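Local coordinates for protein GrgF (Penicillium sp. sh18, PDB 6LZH) that acts as a polyketide transferase in the biosynthesis of gregatin A, a fungal polyketide with an alkylated furanone core, at residues 33-38 and 61-66; 133-138 and 282-287. One frame throughout, in Å; residues are numbered along the deposited sequence.

Interaction 1 of 2, residues 33-38 and 61-66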
loop_
_atom_site.group_PDB
_atom_site.type_symbol
_atom_site.label_atom_id
_atom_site.label_comp_id
_atom_site.label_asym_id
_atom_site.label_seq_id
_atom_site.Cartn_x
_atom_site.Cartn_y
_atom_site.Cartn_z
ATOM N N PRO A 33 -25.037 -1.575 20.056
ATOM C CA PRO A 33 -23.754 -1.837 19.391
ATOM C C PRO A 33 -23.948 -2.326 17.962
ATOM O O PRO A 33 -25.039 -2.732 17.547
ATOM C CB PRO A 33 -23.114 -2.912 20.274
ATOM C CG PRO A 33 -24.319 -3.664 20.862
ATOM C CD PRO A 33 -25.404 -2.621 21.034
ATOM N N ALA A 34 -22.858 -2.261 17.192
ATOM C CA ALA A 34 -22.872 -2.688 15.796
ATOM C C ALA A 34 -21.539 -3.334 15.428
ATOM O O ALA A 34 -20.515 -3.143 16.102
ATOM C CB ALA A 34 -23.160 -1.526 14.840
ATOM N N LEU A 35 -21.570 -4.080 14.319
ATOM C CA LEU A 35 -20.445 -4.899 13.879
ATOM C C LEU A 35 -20.410 -4.938 12.359
ATOM O O LEU A 35 -21.429 -5.232 11.714
ATOM C CB LEU A 35 -20.558 -6.321 14.430
ATOM C CG LEU A 35 -19.335 -7.221 14.305
ATOM C CD1 LEU A 35 -18.229 -6.730 15.213
ATOM C CD2 LEU A 35 -19.717 -8.660 14.662
ATOM N N ILE A 36 -19.238 -4.644 11.799
ATOM C CA ILE A 36 -18.972 -4.738 10.368
ATOM C C ILE A 36 -18.104 -5.971 10.142
ATOM O O ILE A 36 -16.979 -6.046 10.660
ATOM C CB ILE A 36 -18.283 -3.472 9.833
ATOM C CG1 ILE A 36 -19.121 -2.228 10.145
ATOM C CG2 ILE A 36 -18.013 -3.615 8.335
ATOM C CD1 ILE A 36 -18.435 -0.928 9.760
ATOM N N MET A 37 -18.614 -6.925 9.361
ATOM C CA MET A 37 -18.001 -8.242 9.203
ATOM C C MET A 37 -17.368 -8.387 7.822
ATOM O O MET A 37 -18.001 -8.073 6.807
ATOM C CB MET A 37 -19.043 -9.344 9.427
ATOM C CG MET A 37 -19.625 -9.305 10.851
ATOM S SD MET A 37 -21.015 -10.437 11.068
ATOM C CE MET A 37 -20.205 -12.046 10.949
ATOM N N SER A 38 -16.128 -8.880 7.786
ATOM C CA SER A 38 -15.352 -8.995 6.557
ATOM C C SER A 38 -15.062 -10.465 6.287
ATOM O O SER A 38 -14.610 -11.183 7.200
ATOM C CB SER A 38 -14.016 -8.221 6.658
ATOM O OG SER A 38 -14.205 -6.824 6.747
ATOM N N ILE A 61 -26.731 -6.988 18.509
ATOM C CA ILE A 61 -25.712 -6.285 17.736
ATOM C C ILE A 61 -26.172 -6.163 16.289
ATOM O O ILE A 61 -26.404 -7.180 15.622
ATOM C CB ILE A 61 -24.353 -6.998 17.798
ATOM C CG1 ILE A 61 -23.852 -7.071 19.237
ATOM C CG2 ILE A 61 -23.353 -6.278 16.879
ATOM C CD1 ILE A 61 -22.851 -8.197 19.457
ATOM N N THR A 62 -26.251 -4.924 15.790
ATOM C CA THR A 62 -26.571 -4.690 14.382
ATOM C C THR A 62 -25.357 -4.983 13.510
ATOM O O THR A 62 -24.289 -4.390 13.697
ATOM C CB THR A 62 -27.050 -3.249 14.167
ATOM O OG1 THR A 62 -28.304 -3.056 14.831
ATOM C CG2 THR A 62 -27.269 -2.971 12.694
ATOM N N CYS A 63 -25.514 -5.885 12.540
ATOM C CA CYS A 63 -24.389 -6.333 11.732
ATOM C C CYS A 63 -24.510 -5.864 10.286
ATOM O O CYS A 63 -25.597 -5.883 9.694
ATOM C CB CYS A 63 -24.267 -7.870 11.775
ATOM S SG CYS A 63 -23.928 -8.487 13.450
ATOM N N LEU A 64 -23.378 -5.411 9.747
ATOM C CA LEU A 64 -23.204 -5.075 8.336
ATOM C C LEU A 64 -22.266 -6.110 7.725
ATOM O O LEU A 64 -21.134 -6.290 8.194
ATOM C CB LEU A 64 -22.617 -3.667 8.158
ATOM C CG LEU A 64 -22.245 -3.301 6.710
ATOM C CD1 LEU A 64 -23.490 -3.259 5.769
ATOM C CD2 LEU A 64 -21.476 -1.992 6.657
ATOM N N LEU A 65 -22.738 -6.806 6.699
ATOM C CA LEU A 65 -21.949 -7.821 6.014
ATOM C C LEU A 65 -21.938 -7.453 4.542
ATOM O O LEU A 65 -22.998 -7.424 3.914
ATOM C CB LEU A 65 -22.580 -9.204 6.240
ATOM C CG LEU A 65 -22.012 -10.436 5.579
ATOM C CD1 LEU A 65 -20.528 -10.483 5.832
ATOM C CD2 LEU A 65 -22.721 -11.706 6.113
ATOM N N TYR A 66 -20.767 -7.160 3.982
ATOM C CA TYR A 66 -20.756 -6.650 2.618
ATOM C C TYR A 66 -19.691 -7.311 1.755
ATOM O O TYR A 66 -18.733 -7.905 2.254
ATOM C CB TYR A 66 -20.605 -5.132 2.602
ATOM C CG TYR A 66 -19.284 -4.527 3.024
ATOM C CD1 TYR A 66 -18.196 -4.499 2.154
ATOM C CD2 TYR A 66 -19.157 -3.901 4.254
ATOM C CE1 TYR A 66 -17.013 -3.910 2.512
ATOM C CE2 TYR A 66 -17.966 -3.287 4.632
ATOM C CZ TYR A 66 -16.895 -3.294 3.752
ATOM O OH TYR A 66 -15.705 -2.691 4.103
HETATM O O HOH W 1 -27.590 -1.905 17.149
HETATM O O HOH W 2 -17.036 -6.771 4.367
#

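Interaction 2 of 2, residues 133-138 and 282-287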
loop_
_atom_site.group_PDB
_atom_site.type_symbol
_atom_site.label_atom_id
_atom_site.label_comp_id
_atom_site.label_asym_id
_atom_site.label_seq_id
_atom_site.Cartn_x
_atom_site.Cartn_y
_atom_site.Cartn_z
ATOM N N ALA A 133 -13.790 -1.580 18.926
ATOM C CA ALA A 133 -13.226 -2.898 19.217
ATOM C C ALA A 133 -13.067 -3.638 17.899
ATOM O O ALA A 133 -13.763 -3.347 16.929
ATOM C CB ALA A 133 -14.120 -3.702 20.183
ATOM N N ALA A 134 -12.145 -4.606 17.876
ATOM C CA ALA A 134 -11.873 -5.363 16.664
ATOM C C ALA A 134 -11.657 -6.824 17.023
ATOM O O ALA A 134 -10.987 -7.119 18.016
ATOM C CB ALA A 134 -10.636 -4.829 15.920
ATOM N N ILE A 135 -12.217 -7.731 16.209
ATOM C CA ILE A 135 -12.030 -9.174 16.374
ATOM C C ILE A 135 -11.508 -9.758 15.069
ATOM O O ILE A 135 -12.128 -9.577 14.010
ATOM C CB ILE A 135 -13.341 -9.881 16.769
ATOM C CG1 ILE A 135 -13.889 -9.320 18.094
ATOM C CG2 ILE A 135 -13.100 -11.415 16.826
ATOM C CD1 ILE A 135 -15.359 -9.779 18.385
ATOM N N ALA A 136 -10.385 -10.479 15.146
ATOM C CA ALA A 136 -9.821 -11.181 13.997
ATOM C C ALA A 136 -9.893 -12.683 14.248
ATOM O O ALA A 136 -9.342 -13.181 15.234
ATOM C CB ALA A 136 -8.374 -10.742 13.737
ATOM N N VAL A 137 -10.582 -13.398 13.368
ATOM C CA VAL A 137 -10.725 -14.846 13.465
ATOM C C VAL A 137 -9.866 -15.501 12.396
ATOM O O VAL A 137 -10.068 -15.262 11.198
ATOM C CB VAL A 137 -12.191 -15.277 13.316
ATOM C CG1 VAL A 137 -12.272 -16.779 13.392
ATOM C CG2 VAL A 137 -13.073 -14.595 14.373
ATOM N N ALA A 138 -8.928 -16.366 12.835
ATOM C CA ALA A 138 -7.970 -17.051 11.988
ATOM C C ALA A 138 -7.400 -16.133 10.903
ATOM O O ALA A 138 -7.474 -16.474 9.712
ATOM C CB ALA A 138 -8.612 -18.296 11.377
ATOM N N ASN A 282 -20.077 -16.744 22.207
ATOM C CA ASN A 282 -20.312 -16.159 23.532
ATOM C C ASN A 282 -19.062 -15.486 24.067
ATOM O O ASN A 282 -19.137 -14.424 24.703
ATOM C CB ASN A 282 -20.775 -17.224 24.515
ATOM C CG ASN A 282 -22.266 -17.369 24.518
ATOM O OD1 ASN A 282 -22.978 -16.384 24.333
ATOM N ND2 ASN A 282 -22.756 -18.596 24.703
ATOM N N ARG A 283 -17.905 -16.100 23.823
ATOM C CA ARG A 283 -16.629 -15.517 24.237
ATOM C C ARG A 283 -16.392 -14.177 23.547
ATOM O O ARG A 283 -16.042 -13.184 24.200
ATOM C CB ARG A 283 -15.505 -16.512 23.942
ATOM C CG ARG A 283 -14.080 -15.945 24.028
ATOM C CD ARG A 283 -13.668 -15.600 25.470
ATOM N NE ARG A 283 -12.270 -15.186 25.513
ATOM C CZ ARG A 283 -11.256 -16.043 25.482
ATOM N NH1 ARG A 283 -11.497 -17.343 25.432
ATOM N NH2 ARG A 283 -10.003 -15.598 25.506
ATOM N N GLN A 284 -16.610 -14.123 22.227
ATOM C CA GLN A 284 -16.450 -12.880 21.476
ATOM C C GLN A 284 -17.487 -11.849 21.896
ATOM O O GLN A 284 -17.187 -10.659 21.985
ATOM C CB GLN A 284 -16.561 -13.149 19.973
ATOM C CG GLN A 284 -15.392 -13.965 19.423
ATOM C CD GLN A 284 -15.632 -14.468 18.009
ATOM O OE1 GLN A 284 -16.283 -13.808 17.205
ATOM N NE2 GLN A 284 -15.103 -15.656 17.703
ATOM N N LEU A 285 -18.717 -12.294 22.142
ATOM C CA LEU A 285 -19.742 -11.395 22.656
ATOM C C LEU A 285 -19.340 -10.812 24.014
ATOM O O LEU A 285 -19.551 -9.621 24.278
ATOM C CB LEU A 285 -21.067 -12.154 22.751
ATOM C CG LEU A 285 -22.187 -11.376 23.433
ATOM C CD1 LEU A 285 -22.645 -10.279 22.491
ATOM C CD2 LEU A 285 -23.329 -12.331 23.781
ATOM N N ASP A 286 -18.750 -11.632 24.882
ATOM C CA ASP A 286 -18.302 -11.135 26.181
ATOM C C ASP A 286 -17.190 -10.099 26.016
ATOM O O ASP A 286 -17.181 -9.066 26.698
ATOM C CB ASP A 286 -17.819 -12.306 27.046
ATOM C CG ASP A 286 -17.590 -11.901 28.487
ATOM O OD1 ASP A 286 -18.589 -11.621 29.177
ATOM O OD2 ASP A 286 -16.414 -11.829 28.925
ATOM N N PHE A 287 -16.248 -10.363 25.109
ATOM C CA PHE A 287 -15.220 -9.380 24.774
ATOM C C PHE A 287 -15.847 -8.058 24.357
ATOM O O PHE A 287 -15.482 -6.996 24.865
ATOM C CB PHE A 287 -14.333 -9.936 23.662
ATOM C CG PHE A 287 -13.391 -8.927 23.071
ATOM C CD1 PHE A 287 -12.206 -8.606 23.709
ATOM C CD2 PHE A 287 -13.686 -8.303 21.865
ATOM C CE1 PHE A 287 -11.321 -7.671 23.150
ATOM C CE2 PHE A 287 -12.795 -7.363 21.306
ATOM C CZ PHE A 287 -11.637 -7.052 21.946
#

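Interaction 1 of 2, residues 33-38 and 61-66
Leu35 lies between Thr62 and Leu64 and bonds to both. Its N-H reaches Thr62 O (Leu35 N to Thr62 O, 2.8 Å), and its O takes the N-H of Leu64. Two further backbone bonds complete the parallel ladder. Thr62 N gives to Pro33 O at 3.1 Å, and Met37 N gives to Leu64 O. That last bond is nearly straight, with an N-H...O angle of 171°.

Leu35 shares one face of the sheet with Cys63, and Ile36 shares the other with Leu64. Ile61 and Tyr66 reach in from the ends. Leu35 CB packs on Ile61 CG2 at 3.7 Å, with Cys63 SG a little farther off. Ile36 CG2 is anti to its backbone N, which sends it along the strand toward Tyr66, where it meets CE2 obliquely at 3.7 Å. Pro33 and Ile61 cross at about a right angle, CG against CG1.

Water holds both ends. One molecule gives to Pro33 O and accepts from Thr62 OG1, which also bonds to Ala28 N. At the other end the strands part, and Tyr66 N is buried without a partner. Here a second water gives to Met37 O and Tyr66 O. It sits over the centre of the Tyr66 ring, 3.2 Å above its plane.

The two strands flank helix 49-58 in sequence and form a beta-alpha-beta crossover of the alpha/beta hydrolase sheet. That helix packs on Leu35, Met37, Cys63 and Leu65. Helix 84-99 touches Ala34, Ile36, Thr62 and Tyr66 on the opposite face. Strand 108-114 bonds to the other edge of 33-38.

Interaction 2 of 2, residues 133-138 and 282-287
Ile135 reaches from the strand to two helix residues at once, Gln284 and Phe287. Its CG1 lies 3.9 Å from Phe287 CD2, and the two side chains lie alongside and point opposite ways. Its CD1 touches Gln284 CB, also at 3.9 Å. The CG1-CD1 branch thus meets both Phe287 and Gln284. The branch methyl CG2 adds a second touch on Gln284, at the amide end, 4.0 Å from OE1.

The Phe287 ring adds to this close part. Its CG is anti to the backbone N (chi1 170°), which starts the ring off toward the strand. There CE2 lies 3.8 Å from Ala134 O and 4.1 Å from Ala133 CB. Both approach the ring obliquely, as does Ile135 CG1.

The contact is a helix laid on the central sheet of an alpha/beta hydrolase fold. Segment 282-287 of helix 277-292, the last of the chain, runs nearly antiparallel to strand 133-137, at 158°. The local axes are 10.1 Å apart. Mostly side chains fill this gap, without hydrogen bonds between the segments.

Packing thins toward Val137. There CG2 of Val137 comes nearest to the amide nitrogen of Gln284, NE2, at 4.0 Å, and the side chains cross at about a right angle. The buried Gln284 OE1 is satisfied by Trp112 NE1 on strand 108-114, which helps fix the amide's rotation. Val137 also lies about 7 Å, side chain to side chain, from the active-site residues Cys115 and His269. The solvent side of the helix is polar. Asn282, Arg283 and Asp286 are partly exposed there, and Asp286 OD2 forms a salt bridge with Arg290 NE.

Overall arrangement
Both contacts are buried and involve the same central sheet. Interaction 1 joins two parallel neighbouring strands within the sheet by backbone hydrogen bonds. Interaction 2 packs a helix on its face, mainly through side chains and with no hydrogen bond between the segments, and the helix keeps a polar outer side. The surface buried is accordingly larger in the first, 549 Å² against 238 Å². Their centres are about 12 Å apart. They meet directly where Ile61 CD1 packs on Leu285 CD1 at 3.7 Å. Strand 108-114 lies between strands 32-38 and 133-137, and helix 49-58 also touches both contacts, through Phe56 on Leu35, Cys63 and Gln284.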